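Carboxypeptidase D (Drosophila melanogaster, PDB 3MN8) releases C-terminal arginine or lysine from peptides and proteins as a zinc metallocarboxypeptidase, processing growth factors, peptide hormones and neuropeptides. Local coordinates at residues A98-G102 against D172-F177; H336-L342 against E408-F414; V358-K364 against W375-T379. All blocks are in the same frame, centred on the assembly; numbering follows the deposited sequence.

Contact 1 (A98-G102 against D172-F177); sequences ANMHG and DLNRDF. With ZN (zinc ion), chain F; GEM ((2-guanidinoethylmercapto)succinic acid), chain G.
M100 turns its CA-to-CB bond toward the loop 172-177 and, with chi1 near 80° and chi2 t, lays SD 3.7 Å from N174 CG and CE 4.2 Å from both L173 CB and F177 CE1. Both segments are irregular loops, with M100 and L173 the nearest CA pair, 6.8 Å apart. The following H101 (chi1 m) binds zinc through ND1 at 2.1 Å, and its NE2 donates to D172 OD1 at 2.9 Å. D172 OD1 also accepts from N174 N (2.8 Å), forming an Asx turn, while R175 N bonds D172 O at 2.6 Å. Within this turn N174 and R175 face the inhibitor GEM: N174 ND2 and R175 NH2 reach O14 at 2.6 and 2.8 Å, and R175 NH1 reaches O15 at 3.3 Å. The other GEM carboxylate meets the zinc through O13 (2.1 Å) and O12 (2.6 Å). E104 and H217 complete the protein ligands in this M14 metallocarboxypeptidase active site, and R165 pairs with D172 OD2. The hydrogen bond between D172 and zinc-bound H101 probably orients the imidazole and makes it a stronger electron donor to the metal, while N174 and R175 offer N-H groups suited to a substrate's terminal carboxylate.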
loop_
_atom_site.group_PDB
_atom_site.type_symbol
_atom_site.label_atom_id
_atom_site.label_comp_id
_atom_site.label_asym_id
_atom_site.label_seq_id
_atom_site.Cartn_x
_atom_site.Cartn_y
_atom_site.Cartn_z
ATOM N N ALA A 98 -0.228 -8.158 2.250
ATOM C CA ALA A 98 -1.231 -8.869 3.028
ATOM C C ALA A 98 -0.606 -9.845 4.028
ATOM O O ALA A 98 0.602 -10.065 4.036
ATOM C CB ALA A 98 -2.174 -9.597 2.101
ATOM N N ASN A 99 -1.449 -10.413 4.879
ATOM C CA ASN A 99 -1.072 -11.528 5.738
ATOM C C ASN A 99 0.164 -11.308 6.601
ATOM O O ASN A 99 0.930 -12.255 6.831
ATOM C CB ASN A 99 -0.886 -12.802 4.910
ATOM C CG ASN A 99 -0.858 -14.054 5.772
ATOM O OD1 ASN A 99 0.085 -14.837 5.722
ATOM N ND2 ASN A 99 -1.890 -14.233 6.583
ATOM N N MET A 100 0.363 -10.083 7.089
ATOM C CA MET A 100 1.504 -9.835 7.965
ATOM C C MET A 100 1.257 -10.530 9.289
ATOM O O MET A 100 2.177 -11.058 9.917
ATOM C CB MET A 100 1.773 -8.342 8.149
ATOM C CG MET A 100 0.876 -7.637 9.144
ATOM S SD MET A 100 1.355 -5.906 9.294
ATOM C CE MET A 100 3.132 -6.072 9.453
ATOM N N HIS A 101 -0.000 -10.536 9.709
ATOM C CA HIS A 101 -0.421 -11.425 10.771
ATOM C C HIS A 101 -0.911 -12.690 10.080
ATOM O O HIS A 101 -1.972 -12.696 9.426
ATOM C CB HIS A 101 -1.505 -10.784 11.632
ATOM C CG HIS A 101 -1.052 -9.536 12.322
ATOM N ND1 HIS A 101 -1.455 -8.278 11.931
ATOM C CD2 HIS A 101 -0.205 -9.354 13.361
ATOM C CE1 HIS A 101 -0.890 -7.376 12.714
ATOM N NE2 HIS A 101 -0.127 -8.002 13.590
ATOM N N GLY A 102 -0.095 -13.741 10.199
ATOM C CA GLY A 102 -0.335 -15.019 9.549
ATOM C C GLY A 102 -1.745 -15.593 9.653
ATOM O O GLY A 102 -2.192 -16.308 8.755
ATOM N N ASP A 172 5.334 -9.869 17.074
ATOM C CA ASP A 172 4.315 -9.221 16.254
ATOM C C ASP A 172 4.963 -8.251 15.263
ATOM O O ASP A 172 5.409 -7.162 15.637
ATOM C CB ASP A 172 3.285 -8.508 17.149
ATOM C CG ASP A 172 2.099 -7.937 16.364
ATOM O OD1 ASP A 172 2.273 -7.570 15.167
ATOM O OD2 ASP A 172 0.995 -7.853 16.961
ATOM N N LEU A 173 5.016 -8.661 13.998
ATOM C CA LEU A 173 5.694 -7.877 12.983
ATOM C C LEU A 173 5.122 -6.462 12.884
ATOM O O LEU A 173 5.812 -5.538 12.452
ATOM C CB LEU A 173 5.646 -8.602 11.637
ATOM C CG LEU A 173 6.411 -9.930 11.600
ATOM C CD1 LEU A 173 6.183 -10.660 10.280
ATOM C CD2 LEU A 173 7.905 -9.709 11.864
ATOM N N ASN A 174 3.874 -6.281 13.304
ATOM C CA ASN A 174 3.277 -4.957 13.261
ATOM C C ASN A 174 3.623 -4.197 14.515
ATOM O O ASN A 174 2.973 -3.203 14.840
ATOM C CB ASN A 174 1.765 -5.017 13.089
ATOM C CG ASN A 174 1.208 -3.801 12.362
ATOM O OD1 ASN A 174 1.939 -3.067 11.682
ATOM N ND2 ASN A 174 -0.098 -3.594 12.487
ATOM N N ARG A 175 4.628 -4.684 15.238
ATOM C CA ARG A 175 5.268 -3.886 16.289
ATOM C C ARG A 175 6.771 -3.767 16.064
ATOM O O ARG A 175 7.477 -3.158 16.859
ATOM C CB ARG A 175 5.025 -4.466 17.677
ATOM C CG ARG A 175 3.579 -4.691 17.986
ATOM C CD ARG A 175 2.722 -3.455 17.744
ATOM N NE ARG A 175 1.405 -3.685 18.307
ATOM C CZ ARG A 175 0.286 -3.950 17.643
ATOM N NH1 ARG A 175 -0.818 -4.162 18.336
ATOM N NH2 ARG A 175 0.243 -3.980 16.322
ATOM N N ASP A 176 7.255 -4.339 14.969
ATOM C CA ASP A 176 8.692 -4.546 14.811
ATOM C C ASP A 176 9.398 -3.530 13.911
ATOM O O ASP A 176 10.618 -3.579 13.756
ATOM C CB ASP A 176 8.954 -5.965 14.309
ATOM C CG ASP A 176 10.372 -6.410 14.555
ATOM O OD1 ASP A 176 10.926 -6.037 15.605
ATOM O OD2 ASP A 176 10.925 -7.137 13.703
ATOM N N PHE A 177 8.636 -2.614 13.320
ATOM C CA PHE A 177 9.205 -1.610 12.421
ATOM C C PHE A 177 9.694 -0.424 13.240
ATOM O O PHE A 177 9.209 -0.196 14.341
ATOM C CB PHE A 177 8.173 -1.175 11.365
ATOM C CG PHE A 177 7.934 -2.211 10.277
ATOM C CD1 PHE A 177 7.139 -3.340 10.521
ATOM C CD2 PHE A 177 8.503 -2.066 9.023
ATOM C CE1 PHE A 177 6.922 -4.293 9.533
ATOM C CE2 PHE A 177 8.293 -3.017 8.034
ATOM C CZ PHE A 177 7.501 -4.130 8.288
HETATM ZN ZN ZN F . -3.548 -7.842 11.745
HETATM C C8 GEM G . -3.985 -3.799 14.396
HETATM S S7 GEM G . -3.405 -2.881 12.996
HETATM C C6 GEM G . -4.840 -1.911 12.628
HETATM C C5 GEM G . -5.363 -1.111 13.819
HETATM N N3 GEM G . -4.395 -0.063 14.102
HETATM C C1 GEM G . -4.377 0.745 15.157
HETATM N N4 GEM G . -3.424 1.661 15.284
HETATM N N2 GEM G . -5.312 0.636 16.095
HETATM C C9 GEM G . -2.794 -4.501 14.993
HETATM O O14 GEM G . -1.700 -4.421 14.392
HETATM O O15 GEM G . -2.933 -5.128 16.065
HETATM C C10 GEM G . -5.120 -4.778 14.054
HETATM C C11 GEM G . -4.760 -5.971 13.176
HETATM O O12 GEM G . -5.498 -6.204 12.188
HETATM O O13 GEM G . -3.779 -6.698 13.477
#

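Contact 2 (H336-L342 against E408-F414); sequences HIGIKGL and EALRLDF
K340, A409 and L342 carry the largest buried areas in this parallel pairing of strand 339-344 with an edge strand, 410-415, of the transthyretin-like domain. The segments 336-342 and 408-414 run 22° apart end to end, with I339 bridging L410 (CA-CA 4.4 Å) and K340 bridging R411 (5.2 Å). Around K340 the backbone bonds follow parallel-sheet register: L410 N to G338 O (3.0 Å), K340 N to L410 O (3.0 Å), then a weak L412 N to K340 O (2.9 Å). The extended K340 side chain (chi1 p, the rest t) passes A409, CG lying 3.9 Å from A409 CB, and brings NZ 3.3 Å from E408 OE2 in a salt bridge; NZ also bonds the carbonyl of L90 in the catalytic domain. A409 points toward the other segment, its CB 3.6 Å from I339 C. Beyond the bridges the regular pairing is interrupted. L342 N donates instead to the side chain of D413, at OD1 (2.9 Å), before L342 O receives F414 N at 2.6 Å. G341, nearly fully extended, sets CA 3.2 Å from L412 O and 3.3 Å from D413 OD1, where a beta carbon would clash. L342 CD1 meets R411 NH1 at 3.9 Å, and that same NH1 bridges to D413 OD2 at 2.5 Å. I339 faces the domain interior with L412 (CD1-CD2 3.9 Å) and touches V385 of the other sheet. The aspartate thus stands in for a backbone acceptor at the interruption, with R411 balancing its charge, while K340 joins strand pairing to the domain interface.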
loop_
_atom_site.group_PDB
_atom_site.type_symbol
_atom_site.label_atom_id
_atom_site.label_comp_id
_atom_site.label_asym_id
_atom_site.label_seq_id
_atom_site.Cartn_x
_atom_site.Cartn_y
_atom_site.Cartn_z
ATOM N N HIS A 336 -3.240 8.352 -8.470
ATOM C CA HIS A 336 -3.143 9.246 -9.613
ATOM C C HIS A 336 -3.626 10.643 -9.337
ATOM O O HIS A 336 -3.486 11.525 -10.185
ATOM C CB HIS A 336 -3.853 8.650 -10.807
ATOM C CG HIS A 336 -3.232 7.373 -11.273
ATOM N ND1 HIS A 336 -2.036 7.338 -11.958
ATOM C CD2 HIS A 336 -3.626 6.086 -11.129
ATOM C CE1 HIS A 336 -1.731 6.082 -12.236
ATOM N NE2 HIS A 336 -2.677 5.303 -11.743
ATOM N N ILE A 337 -4.162 10.845 -8.137
ATOM C CA ILE A 337 -4.617 12.169 -7.743
ATOM C C ILE A 337 -3.457 13.109 -7.518
ATOM O O ILE A 337 -2.293 12.694 -7.434
ATOM C CB ILE A 337 -5.489 12.135 -6.476
ATOM C CG1 ILE A 337 -4.662 11.681 -5.273
ATOM C CG2 ILE A 337 -6.719 11.248 -6.695
ATOM C CD1 ILE A 337 -5.492 11.496 -4.024
ATOM N N GLY A 338 -3.793 14.388 -7.426
ATOM C CA GLY A 338 -2.805 15.412 -7.161
ATOM C C GLY A 338 -1.966 15.749 -8.373
ATOM O O GLY A 338 -2.491 15.943 -9.473
ATOM N N ILE A 339 -0.657 15.824 -8.157
ATOM C CA ILE A 339 0.263 16.241 -9.199
ATOM C C ILE A 339 1.487 15.368 -9.225
ATOM O O ILE A 339 1.656 14.451 -8.413
ATOM C CB ILE A 339 0.774 17.677 -8.997
ATOM C CG1 ILE A 339 1.445 17.790 -7.621
ATOM C CG2 ILE A 339 -0.359 18.689 -9.200
ATOM C CD1 ILE A 339 2.069 19.150 -7.316
ATOM N N LYS A 340 2.345 15.675 -10.182
ATOM C CA LYS A 340 3.584 14.958 -10.357
ATOM C C LYS A 340 4.423 15.766 -11.318
ATOM O O LYS A 340 3.884 16.595 -12.071
ATOM C CB LYS A 340 3.340 13.542 -10.888
ATOM C CG LYS A 340 2.720 13.427 -12.271
ATOM C CD LYS A 340 2.718 11.958 -12.684
ATOM C CE LYS A 340 2.012 11.717 -13.994
ATOM N NZ LYS A 340 1.808 10.253 -14.186
ATOM N N GLY A 341 5.738 15.552 -11.268
ATOM C CA GLY A 341 6.641 16.323 -12.098
ATOM C C GLY A 341 8.113 16.061 -11.883
ATOM O O GLY A 341 8.524 15.111 -11.208
ATOM N N LEU A 342 8.916 16.931 -12.477
ATOM C CA LEU A 342 10.354 16.777 -12.436
ATOM C C LEU A 342 11.005 18.001 -11.858
ATOM O O LEU A 342 10.662 19.134 -12.212
ATOM C CB LEU A 342 10.903 16.555 -13.839
ATOM C CG LEU A 342 10.313 15.370 -14.606
ATOM C CD1 LEU A 342 10.813 15.421 -16.036
ATOM C CD2 LEU A 342 10.640 14.023 -13.941
ATOM N N GLU A 408 -4.779 11.141 -15.038
ATOM C CA GLU A 408 -3.443 11.209 -14.458
ATOM C C GLU A 408 -3.119 12.555 -13.808
ATOM O O GLU A 408 -3.590 13.611 -14.249
ATOM C CB GLU A 408 -2.381 10.783 -15.481
ATOM C CG GLU A 408 -2.523 9.313 -15.861
ATOM C CD GLU A 408 -1.402 8.785 -16.734
ATOM O OE1 GLU A 408 -1.717 8.030 -17.678
ATOM O OE2 GLU A 408 -0.219 9.109 -16.482
ATOM N N ALA A 409 -2.332 12.486 -12.733
ATOM C CA ALA A 409 -1.962 13.646 -11.938
ATOM C C ALA A 409 -1.444 14.769 -12.819
ATOM O O ALA A 409 -0.742 14.537 -13.810
ATOM C CB ALA A 409 -0.921 13.267 -10.904
ATOM N N LEU A 410 -1.808 15.988 -12.444
ATOM C CA LEU A 410 -1.405 17.176 -13.166
ATOM C C LEU A 410 0.112 17.329 -13.165
ATOM O O LEU A 410 0.747 17.294 -12.104
ATOM C CB LEU A 410 -2.062 18.397 -12.536
ATOM C CG LEU A 410 -3.508 18.555 -12.977
ATOM C CD1 LEU A 410 -4.312 19.330 -11.944
ATOM C CD2 LEU A 410 -3.534 19.227 -14.346
ATOM N N ARG A 411 0.687 17.489 -14.358
ATOM C CA ARG A 411 2.127 17.675 -14.489
ATOM C C ARG A 411 2.539 19.055 -14.015
ATOM O O ARG A 411 1.814 20.027 -14.209
ATOM C CB ARG A 411 2.591 17.486 -15.925
ATOM C CG ARG A 411 4.057 17.821 -16.087
ATOM C CD ARG A 411 4.947 16.724 -15.530
ATOM N NE ARG A 411 5.346 15.812 -16.590
ATOM C CZ ARG A 411 6.487 15.901 -17.275
ATOM N NH1 ARG A 411 7.363 16.852 -16.990
ATOM N NH2 ARG A 411 6.768 15.027 -18.235
ATOM N N LEU A 412 3.709 19.140 -13.398
ATOM C CA LEU A 412 4.188 20.395 -12.850
ATOM C C LEU A 412 5.655 20.209 -12.514
ATOM O O LEU A 412 5.997 19.459 -11.608
ATOM C CB LEU A 412 3.396 20.768 -11.591
ATOM C CG LEU A 412 3.686 22.127 -10.943
ATOM C CD1 LEU A 412 3.163 23.253 -11.809
ATOM C CD2 LEU A 412 3.078 22.216 -9.555
ATOM N N ASP A 413 6.522 20.880 -13.265
ATOM C CA ASP A 413 7.963 20.673 -13.143
ATOM C C ASP A 413 8.648 21.860 -12.504
ATOM O O ASP A 413 8.052 22.915 -12.320
ATOM C CB ASP A 413 8.602 20.434 -14.517
ATOM C CG ASP A 413 8.122 19.159 -15.180
ATOM O OD1 ASP A 413 7.413 18.355 -14.535
ATOM O OD2 ASP A 413 8.473 18.964 -16.358
ATOM N N PHE A 414 9.921 21.672 -12.195
ATOM C CA PHE A 414 10.728 22.716 -11.607
ATOM C C PHE A 414 12.142 22.696 -12.167
ATOM O O PHE A 414 12.768 21.635 -12.264
ATOM C CB PHE A 414 10.771 22.550 -10.091
ATOM C CG PHE A 414 9.427 22.670 -9.441
ATOM C CD1 PHE A 414 8.631 21.547 -9.267
ATOM C CD2 PHE A 414 8.950 23.906 -9.014
ATOM C CE1 PHE A 414 7.385 21.648 -8.666
ATOM C CE2 PHE A 414 7.703 24.022 -8.416
ATOM C CZ PHE A 414 6.918 22.890 -8.238
#

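Contact 3 (V358-K364 against W375-T379); sequences VAGLEEK and WRLLT
This is a side-chain contact between two consecutive beta turns and the end of a strand in the C-terminal transthyretin-like domain, with no hydrogen bond between the segments. Segment 358-364 leaves strand 355-358 through a type II turn, V358 to L361 (L361 N to V358 O, 2.6 Å), with G360 at phi 94°, and continues through a type I turn, L361 to K364 (K364 N to L361 O, 3.1 Å). The opposing segment 375-379 is extended, and the closest CA atoms, V358 and R376, are 8.8 Å apart, so long side chains span the gap. R376 (chi1 t, chi2 p, chi3 t) has the largest area covered: its CG lies 3.9 Å from V358 CG2, its NH2 3.2 Å from L361 CB, and its NH1 3.5 Å from K364 CG. K364 O sits over one face of the guanidinium, 3.1 Å from NH1, at an angle too poor for a hydrogen bond. L378 CD2 packs 3.9 Å from L361 CD1 and 4.5 Å from V358 CG1. R376 NH2 finds its charge partner in D244, just before helix 245-257 of the catalytic domain, and K364 NZ reaches the carbonyls of Y294 and S297, with a cation-pi contact to the Y294 ring. Y383 of strand 381-388 borders V358 and L378, while F300 of strand 300-305 touches R376, placing the contact where the small beta domain meets the catalytic domain.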
loop_
_atom_site.group_PDB
_atom_site.type_symbol
_atom_site.label_atom_id
_atom_site.label_comp_id
_atom_site.label_asym_id
_atom_site.label_seq_id
_atom_site.Cartn_x
_atom_site.Cartn_y
_atom_site.Cartn_z
ATOM N N VAL A 358 4.334 21.763 -0.407
ATOM C CA VAL A 358 3.009 22.340 -0.623
ATOM C C VAL A 358 2.608 23.174 0.583
ATOM O O VAL A 358 2.592 22.679 1.709
ATOM C CB VAL A 358 1.932 21.245 -0.863
ATOM C CG1 VAL A 358 0.529 21.860 -0.997
ATOM C CG2 VAL A 358 2.272 20.410 -2.101
ATOM N N ALA A 359 2.290 24.441 0.344
ATOM C CA ALA A 359 1.863 25.330 1.418
ATOM C C ALA A 359 0.773 24.696 2.274
ATOM O O ALA A 359 -0.303 24.360 1.777
ATOM C CB ALA A 359 1.386 26.658 0.851
ATOM N N GLY A 360 1.055 24.547 3.565
ATOM C CA GLY A 360 0.105 23.963 4.494
ATOM C C GLY A 360 0.334 22.474 4.653
ATOM O O GLY A 360 -0.321 21.808 5.449
ATOM N N LEU A 361 1.261 21.946 3.868
ATOM C CA LEU A 361 1.654 20.547 3.972
ATOM C C LEU A 361 3.177 20.446 3.942
ATOM O O LEU A 361 3.738 19.441 3.496
ATOM C CB LEU A 361 1.050 19.735 2.829
ATOM C CG LEU A 361 -0.482 19.702 2.751
ATOM C CD1 LEU A 361 -0.930 19.093 1.433
ATOM C CD2 LEU A 361 -1.105 18.958 3.926
ATOM N N GLU A 362 3.831 21.501 4.418
ATOM C CA GLU A 362 5.282 21.607 4.366
ATOM C C GLU A 362 5.984 20.650 5.326
ATOM O O GLU A 362 7.196 20.456 5.247
ATOM C CB GLU A 362 5.720 23.052 4.645
ATOM C CG GLU A 362 5.921 23.898 3.393
ATOM C CD GLU A 362 5.177 25.221 3.441
ATOM O OE1 GLU A 362 4.146 25.305 4.153
ATOM O OE2 GLU A 362 5.621 26.170 2.752
ATOM N N GLU A 363 5.228 20.055 6.239
ATOM C CA GLU A 363 5.807 19.087 7.158
ATOM C C GLU A 363 6.000 17.727 6.475
ATOM O O GLU A 363 6.808 16.899 6.915
ATOM C CB GLU A 363 4.963 18.968 8.430
ATOM C CG GLU A 363 5.109 20.155 9.373
ATOM C CD GLU A 363 4.291 20.009 10.639
ATOM O OE1 GLU A 363 3.056 19.846 10.540
ATOM O OE2 GLU A 363 4.884 20.070 11.735
ATOM N N LYS A 364 5.271 17.505 5.388
ATOM C CA LYS A 364 5.462 16.297 4.598
ATOM C C LYS A 364 5.880 16.617 3.169
ATOM O O LYS A 364 5.064 16.561 2.257
ATOM C CB LYS A 364 4.195 15.450 4.583
ATOM C CG LYS A 364 4.342 14.129 3.840
ATOM C CD LYS A 364 5.542 13.368 4.353
ATOM C CE LYS A 364 5.555 11.908 3.914
ATOM N NZ LYS A 364 6.908 11.340 4.178
ATOM N N TRP A 375 5.560 12.561 -6.979
ATOM C CA TRP A 375 4.124 12.514 -7.108
ATOM C C TRP A 375 3.593 13.024 -5.790
ATOM O O TRP A 375 3.951 12.492 -4.736
ATOM C CB TRP A 375 3.635 11.078 -7.295
ATOM C CG TRP A 375 4.277 10.348 -8.414
ATOM C CD1 TRP A 375 3.728 10.059 -9.639
ATOM C CD2 TRP A 375 5.591 9.780 -8.418
ATOM N NE1 TRP A 375 4.633 9.362 -10.408
ATOM C CE2 TRP A 375 5.784 9.182 -9.682
ATOM C CE3 TRP A 375 6.630 9.728 -7.477
ATOM C CZ2 TRP A 375 6.968 8.549 -10.026
ATOM C CZ3 TRP A 375 7.806 9.107 -7.825
ATOM C CH2 TRP A 375 7.967 8.524 -9.085
ATOM N N ARG A 376 2.747 14.046 -5.827
ATOM C CA ARG A 376 2.174 14.562 -4.595
ATOM C C ARG A 376 0.670 14.391 -4.627
ATOM O O ARG A 376 -0.058 15.104 -5.335
ATOM C CB ARG A 376 2.565 16.021 -4.368
ATOM C CG ARG A 376 1.949 16.658 -3.127
ATOM C CD ARG A 376 2.438 16.015 -1.845
ATOM N NE ARG A 376 1.808 16.607 -0.664
ATOM C CZ ARG A 376 1.964 16.170 0.583
ATOM N NH1 ARG A 376 2.727 15.119 0.843
ATOM N NH2 ARG A 376 1.354 16.785 1.581
ATOM N N LEU A 377 0.210 13.412 -3.865
ATOM C CA LEU A 377 -1.207 13.119 -3.819
ATOM C C LEU A 377 -1.913 14.301 -3.201
ATOM O O LEU A 377 -1.497 14.805 -2.163
ATOM C CB LEU A 377 -1.454 11.867 -2.984
ATOM C CG LEU A 377 -0.735 10.608 -3.453
ATOM C CD1 LEU A 377 -1.268 9.412 -2.689
ATOM C CD2 LEU A 377 -0.890 10.418 -4.955
ATOM N N LEU A 378 -2.997 14.736 -3.820
ATOM C CA LEU A 378 -3.720 15.881 -3.294
ATOM C C LEU A 378 -5.235 15.725 -3.386
ATOM O O LEU A 378 -5.774 15.144 -4.313
ATOM C CB LEU A 378 -3.257 17.179 -3.981
ATOM C CG LEU A 378 -1.851 17.729 -3.671
ATOM C CD1 LEU A 378 -1.477 18.856 -4.608
ATOM C CD2 LEU A 378 -1.740 18.211 -2.234
ATOM N N THR A 379 -5.904 16.238 -2.375
ATOM C CA THR A 379 -7.328 16.442 -2.403
ATOM C C THR A 379 -7.589 17.543 -3.413
ATOM O O THR A 379 -6.710 18.371 -3.654
ATOM C CB THR A 379 -7.772 16.904 -1.017
ATOM O OG1 THR A 379 -7.699 15.787 -0.122
ATOM C CG2 THR A 379 -9.196 17.468 -1.028
#

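From the N terminus, the chain first closes contact 1, where loop 172-177 returns to the loop after strand 93-97, joining two active-site loops of the catalytic domain. Helix 317-333 then leads into the transthyretin-like domain, whose first and last strands are paired by contact 2: 336-342 opens it and 408-414 closes it. Contact 3 falls within this interval, joining turns beside the four-stranded sheet to strand 373-376 of the three-stranded sheet. Contacts 2 and 3, centres about 12 Å apart, meet through neighbouring strands, I339 O being 2.8 Å from R376 N in a probable hydrogen bond. Contact 1 stands apart, its centre about 33 and 29 Å from those of contacts 2 and 3.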